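Local coordinates for protein bradyzoite surface antigen BSR4 (PDB 2JKS) that serves as a surface antigen of the bradyzoite stage of Toxoplasma gondii, probably involved in host-cell attachment and immune recognition like other members of the SAG1-related superfamily, at residues 170-175 with 187-192; 208-213 with 228-233; 215-220 with 269-274; 223-228 with 300-305. All coordinates share one frame; numbering follows the deposited sequence.

Contact 1: 170-175 with 187-192; sequences ENNVVT and VEVEMS. With ZN (zinc ion), chain B.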
loop_
_atom_site.group_PDB
_atom_site.type_symbol
_atom_site.label_atom_id
_atom_site.label_comp_id
_atom_site.label_asym_id
_atom_site.label_seq_id
_atom_site.Cartn_x
_atom_site.Cartn_y
_atom_site.Cartn_z
ATOM N N GLU A 170 12.863 -5.141 13.710
ATOM C CA GLU A 170 13.386 -5.532 15.030
ATOM C C GLU A 170 12.327 -5.799 16.064
ATOM O O GLU A 170 11.185 -5.223 16.047
ATOM C CB GLU A 170 14.397 -4.500 15.572
ATOM C CG GLU A 170 15.718 -4.488 14.790
ATOM C CD GLU A 170 16.503 -5.825 14.896
ATOM O OE1 GLU A 170 16.490 -6.455 15.990
ATOM O OE2 GLU A 170 17.136 -6.240 13.886
ATOM N N ASN A 171 12.689 -6.704 16.965
ATOM C CA ASN A 171 11.813 -7.111 18.022
ATOM C C ASN A 171 10.686 -7.915 17.399
ATOM O O ASN A 171 9.613 -8.046 17.994
ATOM C CB ASN A 171 11.266 -5.895 18.795
ATOM C CG ASN A 171 12.356 -5.119 19.510
ATOM O OD1 ASN A 171 13.216 -5.708 20.173
ATOM N ND2 ASN A 171 12.338 -3.787 19.369
ATOM N N ASN A 172 10.963 -8.512 16.227
ATOM C CA ASN A 172 10.086 -9.539 15.642
ATOM C C ASN A 172 8.661 -9.022 15.385
ATOM O O ASN A 172 7.631 -9.708 15.634
ATOM C CB ASN A 172 10.049 -10.773 16.550
ATOM C CG ASN A 172 11.074 -11.821 16.189
ATOM O OD1 ASN A 172 11.849 -11.692 15.216
ATOM N ND2 ASN A 172 11.065 -12.902 16.953
ATOM N N VAL A 173 8.624 -7.809 14.843
ATOM C CA VAL A 173 7.376 -7.164 14.451
ATOM C C VAL A 173 7.174 -7.291 12.942
ATOM O O VAL A 173 8.021 -6.830 12.141
ATOM C CB VAL A 173 7.344 -5.681 14.908
ATOM C CG1 VAL A 173 6.059 -4.975 14.442
ATOM C CG2 VAL A 173 7.492 -5.586 16.449
ATOM N N VAL A 174 6.111 -7.996 12.559
ATOM C CA VAL A 174 5.815 -8.214 11.157
ATOM C C VAL A 174 4.735 -7.238 10.699
ATOM O O VAL A 174 3.679 -7.081 11.367
ATOM C CB VAL A 174 5.388 -9.664 10.850
ATOM C CG1 VAL A 174 5.051 -9.796 9.370
ATOM C CG2 VAL A 174 6.493 -10.592 11.283
ATOM N N THR A 175 5.081 -6.518 9.630
ATOM C CA THR A 175 4.142 -5.655 8.863
ATOM C C THR A 175 3.709 -6.351 7.588
ATOM O O THR A 175 4.503 -6.546 6.664
ATOM C CB THR A 175 4.771 -4.270 8.524
ATOM O OG1 THR A 175 5.228 -3.668 9.742
ATOM C CG2 THR A 175 3.756 -3.340 7.841
ATOM N N VAL A 187 7.461 -14.468 5.060
ATOM C CA VAL A 187 8.321 -13.724 5.964
ATOM C C VAL A 187 8.808 -14.741 7.016
ATOM O O VAL A 187 7.996 -15.264 7.780
ATOM C CB VAL A 187 7.514 -12.526 6.656
ATOM C CG1 VAL A 187 8.420 -11.747 7.654
ATOM C CG2 VAL A 187 6.945 -11.548 5.570
ATOM N N GLU A 188 10.118 -14.994 7.068
ATOM C CA GLU A 188 10.692 -15.908 8.052
ATOM C C GLU A 188 11.134 -15.203 9.328
ATOM O O GLU A 188 11.796 -14.134 9.283
ATOM C CB GLU A 188 11.883 -16.650 7.428
ATOM C CG GLU A 188 11.420 -17.567 6.329
ATOM C CD GLU A 188 12.362 -18.696 6.124
ATOM O OE1 GLU A 188 12.326 -19.681 6.937
ATOM O OE2 GLU A 188 13.110 -18.599 5.129
ATOM N N VAL A 189 10.700 -15.767 10.452
ATOM C CA VAL A 189 10.871 -15.200 11.766
ATOM C C VAL A 189 11.426 -16.279 12.691
ATOM O O VAL A 189 10.980 -17.439 12.675
ATOM C CB VAL A 189 9.509 -14.709 12.383
ATOM C CG1 VAL A 189 9.768 -14.146 13.792
ATOM C CG2 VAL A 189 8.814 -13.659 11.481
ATOM N N GLU A 190 12.450 -15.932 13.465
ATOM C CA GLU A 190 12.944 -16.871 14.469
ATOM C C GLU A 190 12.432 -16.487 15.833
ATOM O O GLU A 190 12.429 -15.291 16.190
ATOM C CB GLU A 190 14.467 -16.803 14.563
ATOM C CG GLU A 190 14.947 -17.493 15.908
ATOM C CD GLU A 190 16.290 -16.979 16.366
ATOM O OE1 GLU A 190 17.215 -17.098 15.529
ATOM O OE2 GLU A 190 16.382 -16.432 17.504
ATOM N N MET A 191 12.032 -17.489 16.627
ATOM C CA MET A 191 11.792 -17.234 18.044
ATOM C C MET A 191 12.724 -18.146 18.829
ATOM O O MET A 191 13.088 -19.249 18.397
ATOM C CB MET A 191 10.332 -17.470 18.455
ATOM C CG MET A 191 9.279 -16.600 17.684
ATOM S SD MET A 191 7.571 -16.965 18.168
ATOM C CE MET A 191 7.478 -16.262 19.817
ATOM N N SER A 192 13.130 -17.672 19.978
ATOM C CA SER A 192 14.108 -18.409 20.815
ATOM C C SER A 192 14.055 -17.700 22.153
ATOM O O SER A 192 13.281 -16.740 22.335
ATOM C CB SER A 192 15.532 -18.357 20.180
ATOM O OG SER A 192 15.994 -16.995 20.008
HETATM ZN ZN ZN B . 19.148 -16.868 15.981
HETATM O O HOH W 1 13.400 -13.234 13.674
#
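Asn172 and Val174 reach across to Val187, Val189 and Glu190 where the two facing sheets of the second SRS domain, a beta sandwich, pack on each other. Strand 173-175 belongs to one sheet and strand 187-191 to the other, so side chains rather than backbone ladders join them. Asn172 and Val173 form a G1 beta bulge, and Asn172 takes its first position with positive phi.

The apolar part is a small valine cluster. Val174 CG2 lies 3.9 Å from Val189 CG2, both methyls being anti to their own carbonyl carbons, while Val174 CG1 approaches Val187 CG1 more loosely at 4.3 Å. Leu168 packs against all three valines from one sheet, and Val303 against Val174 and Val189 from the other.

The polar part centres on the buried amide of Asn172. Its ND2 donates to Glu190 O over 2.9 Å with an N-H...O angle of 163°, the oxygen lying close to the amide plane; ND2 is also hydrogen-bonded to Thr197 O, so the group grips both sheets. Water 1 donates to Asn172 OD1 and accepts from Glu190 N at 2.9 Å, giving the amide a second link to the same residue.

Metal binding comes from the side chain of Glu190. Its OE1 coordinates a zinc ion that His311 and His313 complete, histidines of a C-terminal run that is probably a purification tag, and Lys308 NZ is hydrogen-bonded to the same oxygen. The other oxygen, OE2, accepts a hydrogen bond from Ser192 OG over 2.6 Å, on its anti side and 33° out of the carboxylate plane.

Contact 2: 208-213 with 228-233; sequences LQPTTY and CSTTRF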
loop_
_atom_site.group_PDB
_atom_site.type_symbol
_atom_site.label_atom_id
_atom_site.label_comp_id
_atom_site.label_asym_id
_atom_site.label_seq_id
_atom_site.Cartn_x
_atom_site.Cartn_y
_atom_site.Cartn_z
ATOM N N LEU A 208 -6.110 -11.465 10.677
ATOM C CA LEU A 208 -5.239 -12.515 11.220
ATOM C C LEU A 208 -5.691 -13.905 10.839
ATOM O O LEU A 208 -6.885 -14.236 10.914
ATOM C CB LEU A 208 -5.146 -12.376 12.739
ATOM C CG LEU A 208 -4.383 -11.176 13.269
ATOM C CD1 LEU A 208 -4.789 -10.820 14.698
ATOM C CD2 LEU A 208 -2.887 -11.416 13.193
ATOM N N GLN A 209 -4.723 -14.719 10.437
ATOM C CA GLN A 209 -4.958 -16.080 10.050
ATOM C C GLN A 209 -4.004 -17.056 10.832
ATOM O O GLN A 209 -2.816 -16.787 10.961
ATOM C CB GLN A 209 -4.746 -16.185 8.533
ATOM C CG GLN A 209 -5.045 -17.538 7.984
ATOM C CD GLN A 209 -6.523 -17.729 7.637
ATOM O OE1 GLN A 209 -7.419 -17.078 8.200
ATOM N NE2 GLN A 209 -6.774 -18.639 6.711
ATOM N N PRO A 210 -4.553 -18.181 11.372
ATOM C CA PRO A 210 -6.003 -18.547 11.281
ATOM C C PRO A 210 -6.827 -17.661 12.179
ATOM O O PRO A 210 -6.292 -16.974 13.050
ATOM C CB PRO A 210 -6.065 -20.006 11.804
ATOM C CG PRO A 210 -4.821 -20.139 12.704
ATOM C CD PRO A 210 -3.758 -19.158 12.135
ATOM N N THR A 211 -8.144 -17.641 11.952
ATOM C CA THR A 211 -9.033 -16.803 12.754
ATOM C C THR A 211 -8.917 -17.183 14.255
ATOM O O THR A 211 -9.147 -16.372 15.168
ATOM C CB THR A 211 -10.490 -17.010 12.222
ATOM O OG1 THR A 211 -10.567 -16.503 10.867
ATOM C CG2 THR A 211 -11.449 -16.256 13.042
ATOM N N THR A 212 -8.554 -18.459 14.465
ATOM C CA THR A 212 -8.397 -19.116 15.778
ATOM C C THR A 212 -6.952 -19.035 16.346
ATOM O O THR A 212 -6.532 -19.877 17.139
ATOM C CB THR A 212 -8.871 -20.548 15.665
ATOM O OG1 THR A 212 -8.268 -21.170 14.503
ATOM C CG2 THR A 212 -10.394 -20.550 15.468
ATOM N N TYR A 213 -6.225 -17.976 15.956
ATOM C CA TYR A 213 -4.781 -17.897 16.234
ATOM C C TYR A 213 -4.498 -17.964 17.737
ATOM O O TYR A 213 -3.421 -18.403 18.116
ATOM C CB TYR A 213 -4.162 -16.647 15.620
ATOM C CG TYR A 213 -4.742 -15.390 16.183
ATOM C CD1 TYR A 213 -4.223 -14.824 17.320
ATOM C CD2 TYR A 213 -5.881 -14.800 15.576
ATOM C CE1 TYR A 213 -4.793 -13.703 17.864
ATOM C CE2 TYR A 213 -6.472 -13.677 16.110
ATOM C CZ TYR A 213 -5.919 -13.133 17.240
ATOM O OH TYR A 213 -6.469 -11.984 17.778
ATOM N N CYS A 228 -4.265 -23.190 4.918
ATOM C CA CYS A 228 -4.087 -23.271 6.351
ATOM C C CYS A 228 -4.808 -24.485 6.967
ATOM O O CYS A 228 -6.029 -24.469 7.042
ATOM C CB CYS A 228 -4.632 -21.988 7.037
ATOM S SG CYS A 228 -4.414 -21.939 8.834
ATOM N N SER A 229 -4.068 -25.506 7.404
ATOM C CA SER A 229 -4.664 -26.602 8.183
ATOM C C SER A 229 -4.401 -26.325 9.612
ATOM O O SER A 229 -3.249 -26.339 10.002
ATOM C CB SER A 229 -4.017 -27.961 7.872
ATOM O OG SER A 229 -4.267 -28.303 6.550
ATOM N N THR A 230 -5.452 -26.104 10.406
ATOM C CA THR A 230 -5.277 -25.682 11.791
ATOM C C THR A 230 -4.834 -26.822 12.702
ATOM O O THR A 230 -5.221 -28.006 12.516
ATOM C CB THR A 230 -6.522 -24.971 12.376
ATOM O OG1 THR A 230 -7.651 -25.842 12.268
ATOM C CG2 THR A 230 -6.810 -23.641 11.623
ATOM N N THR A 231 -3.971 -26.480 13.649
ATOM C CA THR A 231 -3.511 -27.429 14.659
ATOM C C THR A 231 -3.310 -26.650 15.916
ATOM O O THR A 231 -3.004 -25.450 15.859
ATOM C CB THR A 231 -2.206 -28.156 14.230
ATOM O OG1 THR A 231 -2.490 -28.874 13.053
ATOM C CG2 THR A 231 -1.784 -29.154 15.239
ATOM N N ARG A 232 -3.532 -27.289 17.058
ATOM C CA ARG A 232 -3.452 -26.614 18.325
ATOM C C ARG A 232 -1.978 -26.307 18.738
ATOM O O ARG A 232 -1.091 -27.135 18.525
ATOM C CB ARG A 232 -4.251 -27.374 19.415
ATOM C CG ARG A 232 -5.787 -27.509 19.069
ATOM C CD ARG A 232 -6.479 -28.319 20.171
ATOM N NE ARG A 232 -6.535 -27.593 21.449
ATOM C CZ ARG A 232 -6.451 -28.158 22.665
ATOM N NH1 ARG A 232 -6.253 -29.469 22.785
ATOM N NH2 ARG A 232 -6.514 -27.396 23.759
ATOM N N PHE A 233 -1.743 -25.074 19.217
ATOM C CA PHE A 233 -0.439 -24.663 19.723
ATOM C C PHE A 233 0.098 -25.567 20.837
ATOM O O PHE A 233 1.295 -25.805 20.868
ATOM C CB PHE A 233 -0.444 -23.233 20.241
ATOM C CG PHE A 233 -0.131 -22.200 19.189
ATOM C CD1 PHE A 233 1.154 -22.116 18.616
ATOM C CD2 PHE A 233 -1.125 -21.312 18.757
ATOM C CE1 PHE A 233 1.432 -21.148 17.630
ATOM C CE2 PHE A 233 -0.861 -20.342 17.774
ATOM C CZ PHE A 233 0.414 -20.239 17.214
#
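Pro210 packs against Cys228 and Thr230 where a type I beta turn, Pro210 to Tyr213, meets the small two-stranded hairpin of the second SRS domain. The turn follows strand 206-209, at the border of the four-stranded sheet; segment 228-233 supplies the hairpin's second strand, 230-232. A cis peptide bond precedes Pro210.

Apolar contacts carry most of the meeting. Pro210 CB sits 3.7 Å from Thr230 CG2 and 3.9 Å from Cys228 SG, one ring carbon thus touching both a methyl and a sulfur. The Thr230 methyl also runs up to Thr212 OG1 at 4.1 Å, those two side chains crossing at about a right angle. That hydroxyl has its polar partner in Glu216 OE1. The sulfur of Cys228 is anti to the backbone N (chi1 -178°), and it is bonded to Cys218 of the hairpin's first strand, so the proline lies against a disulfide; it touches Cys218 as well.

An amide end adds a looser contact: Gln209 NE2 comes to 4.0 Å from Cys228 CB.

Aromatic rings close the far end. Phe233 lies in a cluster with Tyr217, Phe240, Phe271 and Trp245, meeting Phe271 edge-to-face, while Tyr213 stacks edge-to-face with Trp245 and has its OH hydrogen-bonded to Thr247. Pro210 O lies in the plane of the Tyr213 ring at the edge. Where the two segments meet here, it is a carbonyl that approaches the phenylalanine: Tyr213 O lies at the ring edge, near its plane, 3.2 Å from Phe233 CE2.

Contact 3: 215-220 with 269-274; sequences EEYCVA and QQFLVG. With ZN (zinc ion), chain I.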
loop_
_atom_site.group_PDB
_atom_site.type_symbol
_atom_site.label_atom_id
_atom_site.label_comp_id
_atom_site.label_asym_id
_atom_site.label_seq_id
_atom_site.Cartn_x
_atom_site.Cartn_y
_atom_site.Cartn_z
ATOM N N GLU A 215 -5.473 -19.949 19.846
ATOM C CA GLU A 215 -5.261 -21.370 20.218
ATOM C C GLU A 215 -4.585 -22.231 19.172
ATOM O O GLU A 215 -4.127 -23.297 19.510
ATOM C CB GLU A 215 -6.586 -22.060 20.582
ATOM C CG GLU A 215 -7.290 -21.410 21.703
ATOM C CD GLU A 215 -8.652 -22.034 21.989
ATOM O OE1 GLU A 215 -9.055 -23.052 21.361
ATOM O OE2 GLU A 215 -9.321 -21.497 22.870
ATOM N N GLU A 216 -4.635 -21.818 17.906
ATOM C CA GLU A 216 -4.225 -22.629 16.760
ATOM C C GLU A 216 -3.237 -21.962 15.810
ATOM O O GLU A 216 -3.190 -20.726 15.683
ATOM C CB GLU A 216 -5.441 -23.052 15.948
ATOM C CG GLU A 216 -6.273 -24.062 16.724
ATOM C CD GLU A 216 -7.620 -24.338 16.171
ATOM O OE1 GLU A 216 -8.068 -23.696 15.194
ATOM O OE2 GLU A 216 -8.254 -25.237 16.785
ATOM N N TYR A 217 -2.517 -22.795 15.044
ATOM C CA TYR A 217 -1.718 -22.280 13.940
ATOM C C TYR A 217 -2.016 -23.036 12.669
ATOM O O TYR A 217 -2.781 -24.011 12.699
ATOM C CB TYR A 217 -0.227 -22.314 14.325
ATOM C CG TYR A 217 0.297 -23.708 14.600
ATOM C CD1 TYR A 217 0.926 -24.452 13.603
ATOM C CD2 TYR A 217 0.151 -24.276 15.859
ATOM C CE1 TYR A 217 1.419 -25.741 13.850
ATOM C CE2 TYR A 217 0.623 -25.555 16.116
ATOM C CZ TYR A 217 1.263 -26.280 15.100
ATOM O OH TYR A 217 1.703 -27.562 15.373
ATOM N N CYS A 218 -1.445 -22.596 11.541
ATOM C CA CYS A 218 -1.498 -23.360 10.294
ATOM C C CYS A 218 -0.283 -24.285 10.260
ATOM O O CYS A 218 0.869 -23.843 10.506
ATOM C CB CYS A 218 -1.472 -22.451 9.053
ATOM S SG CYS A 218 -2.596 -21.026 9.039
ATOM N N VAL A 219 -0.500 -25.570 10.001
ATOM C CA VAL A 219 0.663 -26.451 9.749
ATOM C C VAL A 219 1.656 -25.814 8.758
ATOM O O VAL A 219 1.259 -25.291 7.698
ATOM C CB VAL A 219 0.235 -27.864 9.293
ATOM C CG1 VAL A 219 1.477 -28.783 9.194
ATOM C CG2 VAL A 219 -0.757 -28.395 10.294
ATOM N N ALA A 220 2.941 -25.847 9.115
ATOM C CA ALA A 220 3.923 -25.057 8.394
ATOM C C ALA A 220 4.246 -25.637 7.011
ATOM O O ALA A 220 4.713 -24.895 6.174
ATOM C CB ALA A 220 5.186 -24.843 9.240
ATOM N N GLN A 269 10.608 -26.231 16.637
ATOM C CA GLN A 269 9.266 -26.425 16.075
ATOM C C GLN A 269 9.059 -25.329 15.009
ATOM O O GLN A 269 9.772 -24.331 14.966
ATOM C CB GLN A 269 8.203 -26.285 17.182
ATOM C CG GLN A 269 8.430 -27.151 18.418
ATOM C CD GLN A 269 8.216 -28.626 18.126
ATOM O OE1 GLN A 269 7.525 -28.976 17.159
ATOM N NE2 GLN A 269 8.806 -29.508 18.971
ATOM N N GLN A 270 8.074 -25.498 14.149
ATOM C CA GLN A 270 7.812 -24.435 13.153
ATOM C C GLN A 270 6.324 -24.334 13.112
ATOM O O GLN A 270 5.608 -25.334 13.313
ATOM C CB GLN A 270 8.278 -24.816 11.763
ATOM C CG GLN A 270 9.780 -24.804 11.498
ATOM C CD GLN A 270 10.043 -24.815 9.990
ATOM O OE1 GLN A 270 9.449 -25.643 9.250
ATOM N NE2 GLN A 270 10.900 -23.872 9.508
ATOM N N PHE A 271 5.848 -23.103 12.946
ATOM C CA PHE A 271 4.408 -22.882 12.811
ATOM C C PHE A 271 4.208 -21.733 11.825
ATOM O O PHE A 271 5.145 -20.976 11.549
ATOM C CB PHE A 271 3.697 -22.664 14.161
ATOM C CG PHE A 271 4.052 -21.361 14.856
ATOM C CD1 PHE A 271 3.289 -20.196 14.623
ATOM C CD2 PHE A 271 5.155 -21.284 15.722
ATOM C CE1 PHE A 271 3.583 -19.024 15.280
ATOM C CE2 PHE A 271 5.435 -20.080 16.403
ATOM C CZ PHE A 271 4.666 -18.964 16.183
ATOM N N LEU A 272 2.990 -21.633 11.285
ATOM C CA LEU A 272 2.684 -20.583 10.336
ATOM C C LEU A 272 1.434 -19.821 10.790
ATOM O O LEU A 272 0.463 -20.403 11.165
ATOM C CB LEU A 272 2.499 -21.227 8.968
ATOM C CG LEU A 272 2.290 -20.522 7.655
ATOM C CD1 LEU A 272 2.690 -21.527 6.606
ATOM C CD2 LEU A 272 0.837 -20.077 7.445
ATOM N N VAL A 273 1.506 -18.494 10.752
ATOM C CA VAL A 273 0.343 -17.649 10.834
ATOM C C VAL A 273 0.531 -16.524 9.795
ATOM O O VAL A 273 1.481 -16.528 9.024
ATOM C CB VAL A 273 0.209 -16.994 12.225
ATOM C CG1 VAL A 273 -0.091 -18.024 13.294
ATOM C CG2 VAL A 273 1.521 -16.251 12.574
ATOM N N GLY A 274 -0.411 -15.591 9.764
ATOM C CA GLY A 274 -0.268 -14.453 8.887
ATOM C C GLY A 274 -1.513 -13.621 8.779
ATOM O O GLY A 274 -2.340 -13.547 9.726
HETATM ZN ZN ZN I . -10.083 -25.319 16.058
HETATM O O HOH W 2 3.871 -27.075 11.560
#
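Tyr217 and Phe271 both place CG between the backbone N and the carbonyl carbon, with chi1 of 62° and 69°, and the two side chains cross obliquely. Phe271 CB comes over one face of the tyrosine ring, 3.3 Å from CD1, a close contact that seats the ring against the strand. The tyrosine's own CB lies 4.4 Å from Val273 CG1. Leu272 is turned otherwise, its CG anti to the backbone N, and its CD2 packs on Cys218 CB at 3.7 Å while CD1 lies near Ala220. Ala220 CB in turn meets Gln270 CB at 4.0 Å.

The backbones join at a single antiparallel bridge, Cys218 with Leu272, a hydrogen-bonded pair. Cys218 N donates to Leu272 O over 2.9 Å, and Leu272 N returns to Cys218 O over 3.2 Å. Just beyond, a water bridges the two backbones: it accepts from Ala220 N and donates to Gln270 O at 3.0 Å. The axes of the two strands stand at 91°, a near-perpendicular crossing consistent with the pairing stopping at one bridge.

Glu216 points away from this junction. Its OE2 binds a zinc ion at 2.0 Å, and its OE1 is hydrogen-bonded to Thr212 OG1. The amide of Gln270 has its main partner in Thr306 OG1.

Strand 216-218 pairs with 230-232 along its other side: Tyr217 is hydrogen-bonded to Thr231, and the pairing carries on past the strand ends to Glu215 with Phe233. The site is thus where a disulfide-bridged hairpin, an excursion from the SRS beta sandwich, is tied crosswise onto strand 269-277 of its four-stranded sheet.

Contact 4: 223-228 with 300-305; sequences KDVNRC and SCTVLV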
loop_
_atom_site.group_PDB
_atom_site.type_symbol
_atom_site.label_atom_id
_atom_site.label_comp_id
_atom_site.label_asym_id
_atom_site.label_seq_id
_atom_site.Cartn_x
_atom_site.Cartn_y
_atom_site.Cartn_z
ATOM N N LYS A 223 3.635 -23.808 3.645
ATOM C CA LYS A 223 4.325 -22.509 3.397
ATOM C C LYS A 223 3.432 -21.398 2.792
ATOM O O LYS A 223 3.895 -20.468 2.135
ATOM C CB LYS A 223 5.663 -22.725 2.610
ATOM C CG LYS A 223 6.570 -23.857 3.129
ATOM C CD LYS A 223 6.971 -23.716 4.580
ATOM C CE LYS A 223 8.181 -24.657 5.004
ATOM N NZ LYS A 223 8.000 -25.169 6.427
ATOM N N ASP A 224 2.127 -21.455 3.081
ATOM C CA ASP A 224 1.210 -20.532 2.453
ATOM C C ASP A 224 0.043 -20.387 3.392
ATOM O O ASP A 224 -0.726 -21.331 3.625
ATOM C CB ASP A 224 0.770 -21.099 1.090
ATOM C CG ASP A 224 -0.178 -20.212 0.353
ATOM O OD1 ASP A 224 -0.559 -19.099 0.803
ATOM O OD2 ASP A 224 -0.533 -20.632 -0.747
ATOM N N VAL A 225 -0.114 -19.192 3.936
ATOM C CA VAL A 225 -1.256 -18.948 4.826
ATOM C C VAL A 225 -2.640 -19.176 4.142
ATOM O O VAL A 225 -3.640 -19.354 4.839
ATOM C CB VAL A 225 -1.158 -17.511 5.448
ATOM C CG1 VAL A 225 -1.538 -16.423 4.444
ATOM C CG2 VAL A 225 -1.980 -17.390 6.732
ATOM N N ASN A 226 -2.688 -19.103 2.814
ATOM C CA ASN A 226 -3.924 -19.374 2.088
ATOM C C ASN A 226 -4.309 -20.859 2.092
ATOM O O ASN A 226 -5.488 -21.185 1.830
ATOM C CB ASN A 226 -3.851 -18.897 0.639
ATOM C CG ASN A 226 -3.857 -17.407 0.483
ATOM O OD1 ASN A 226 -4.388 -16.647 1.299
ATOM N ND2 ASN A 226 -3.307 -16.974 -0.642
ATOM N N ARG A 227 -3.347 -21.743 2.378
ATOM C CA ARG A 227 -3.610 -23.182 2.599
ATOM C C ARG A 227 -3.321 -23.548 4.060
ATOM O O ARG A 227 -2.227 -24.049 4.416
ATOM C CB ARG A 227 -2.809 -24.036 1.604
ATOM C CG ARG A 227 -3.065 -23.601 0.120
ATOM C CD ARG A 227 -2.356 -24.503 -0.924
ATOM N NE ARG A 227 -0.962 -24.754 -0.547
ATOM C CZ ARG A 227 0.112 -24.142 -1.055
ATOM N NH1 ARG A 227 -0.017 -23.218 -2.016
ATOM N NH2 ARG A 227 1.330 -24.462 -0.587
ATOM N N CYS A 228 -4.265 -23.190 4.918
ATOM C CA CYS A 228 -4.087 -23.271 6.351
ATOM C C CYS A 228 -4.808 -24.485 6.967
ATOM O O CYS A 228 -6.029 -24.469 7.042
ATOM C CB CYS A 228 -4.632 -21.988 7.037
ATOM S SG CYS A 228 -4.414 -21.939 8.834
ATOM N N SER A 300 -1.602 -12.751 -0.047
ATOM C CA SER A 300 -1.610 -12.909 1.418
ATOM C C SER A 300 -0.201 -12.909 1.999
ATOM O O SER A 300 0.775 -13.209 1.321
ATOM C CB SER A 300 -2.286 -14.223 1.835
ATOM O OG SER A 300 -3.592 -14.240 1.320
ATOM N N CYS A 301 -0.137 -12.601 3.281
ATOM C CA CYS A 301 1.101 -12.499 4.018
ATOM C C CYS A 301 1.308 -13.736 4.894
ATOM O O CYS A 301 0.560 -13.956 5.859
ATOM C CB CYS A 301 1.017 -11.244 4.864
ATOM S SG CYS A 301 2.430 -10.857 5.939
ATOM N N THR A 302 2.348 -14.527 4.571
ATOM C CA THR A 302 2.595 -15.751 5.305
ATOM C C THR A 302 3.782 -15.522 6.204
ATOM O O THR A 302 4.844 -15.074 5.725
ATOM C CB THR A 302 2.927 -16.925 4.311
ATOM O OG1 THR A 302 1.819 -17.148 3.430
ATOM C CG2 THR A 302 3.332 -18.193 5.036
ATOM N N VAL A 303 3.630 -15.859 7.489
ATOM C CA VAL A 303 4.720 -15.695 8.404
ATOM C C VAL A 303 5.115 -17.095 8.852
ATOM O O VAL A 303 4.336 -17.746 9.570
ATOM C CB VAL A 303 4.344 -14.771 9.614
ATOM C CG1 VAL A 303 5.540 -14.628 10.550
ATOM C CG2 VAL A 303 3.809 -13.402 9.062
ATOM N N LEU A 304 6.307 -17.526 8.419
ATOM C CA LEU A 304 6.866 -18.822 8.782
ATOM C C LEU A 304 7.791 -18.697 9.945
ATOM O O LEU A 304 8.891 -18.146 9.831
ATOM C CB LEU A 304 7.615 -19.427 7.601
ATOM C CG LEU A 304 8.188 -20.822 7.880
ATOM C CD1 LEU A 304 7.083 -21.834 8.195
ATOM C CD2 LEU A 304 8.963 -21.229 6.612
ATOM N N VAL A 305 7.343 -19.219 11.074
ATOM C CA VAL A 305 8.080 -19.078 12.323
ATOM C C VAL A 305 8.840 -20.370 12.631
ATOM O O VAL A 305 8.259 -21.458 12.664
ATOM C CB VAL A 305 7.173 -18.710 13.511
ATOM C CG1 VAL A 305 8.029 -18.468 14.766
ATOM C CG2 VAL A 305 6.247 -17.467 13.159
#
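Thr302 receives the loop through its hydroxyl: Val225 N donates to Thr302 OG1 over 2.9 Å, nearly straight at 177°. The hydroxyl is anti to the carbonyl carbon (chi1 -61°), whereas the methyl CG2 turns to Lys223 O at 3.7 Å. Val225 CG1 presses on Ser300 CB at 3.5 Å, tighter than usual for two carbons, and lies as close to Cys301 O. Beside it Ser300 OG donates to Asn226 OD1, a short bond of 2.5 Å that comes in at 117° to the C=O. At the other end the bent chain of Lys223 packs on Leu304, CD meeting CD2 at 3.8 Å.

Strand 301-307 is an inner strand of the four-stranded sheet of the SRS sandwich, and Ser300, Thr302 and Leu304 face the loop while Cys301 turns away to its disulfide with Cys176. The loop links strands 216-218 and 230-232.

Its shape is set from within. Asp224 to Arg227 form a type I beta turn, with Arg227 N bonded to Asp224 O. Asp224 OD1 also accepts from Asn226 N at 2.9 Å, from above the carboxylate plane: an Asx turn. OD2 pairs by charge with Arg227 NH1, lying well out of the guanidinium plane. Further out, Ser222 OG is hydrogen-bonded to both Asp224 O and Arg227 O, and Lys223 NZ makes weak hydrogen bonds to Gln270 OE1 and Ala220 O.

All four contacts lie in the second SRS domain and reach its four-stranded sheet. Contact 1 is buried and binds that sheet to its partner sheet through valines and an amide. Contact 3, also buried, works by backbone pairing and aromatic packing, while contacts 2 and 4 are only partly buried: contact 2 is mainly apolar, contact 4 rests on hydroxyl and amide groups. Contacts 1 and 4 share a border, since strand 187-191 runs beside 301-307, with Val189 and Leu304 on different faces. Contacts 2, 3 and 4 hold one hairpin and its loop, with Cys228 common to 2 and 4. Met191 touching Phe271 joins contact 1 to contact 3.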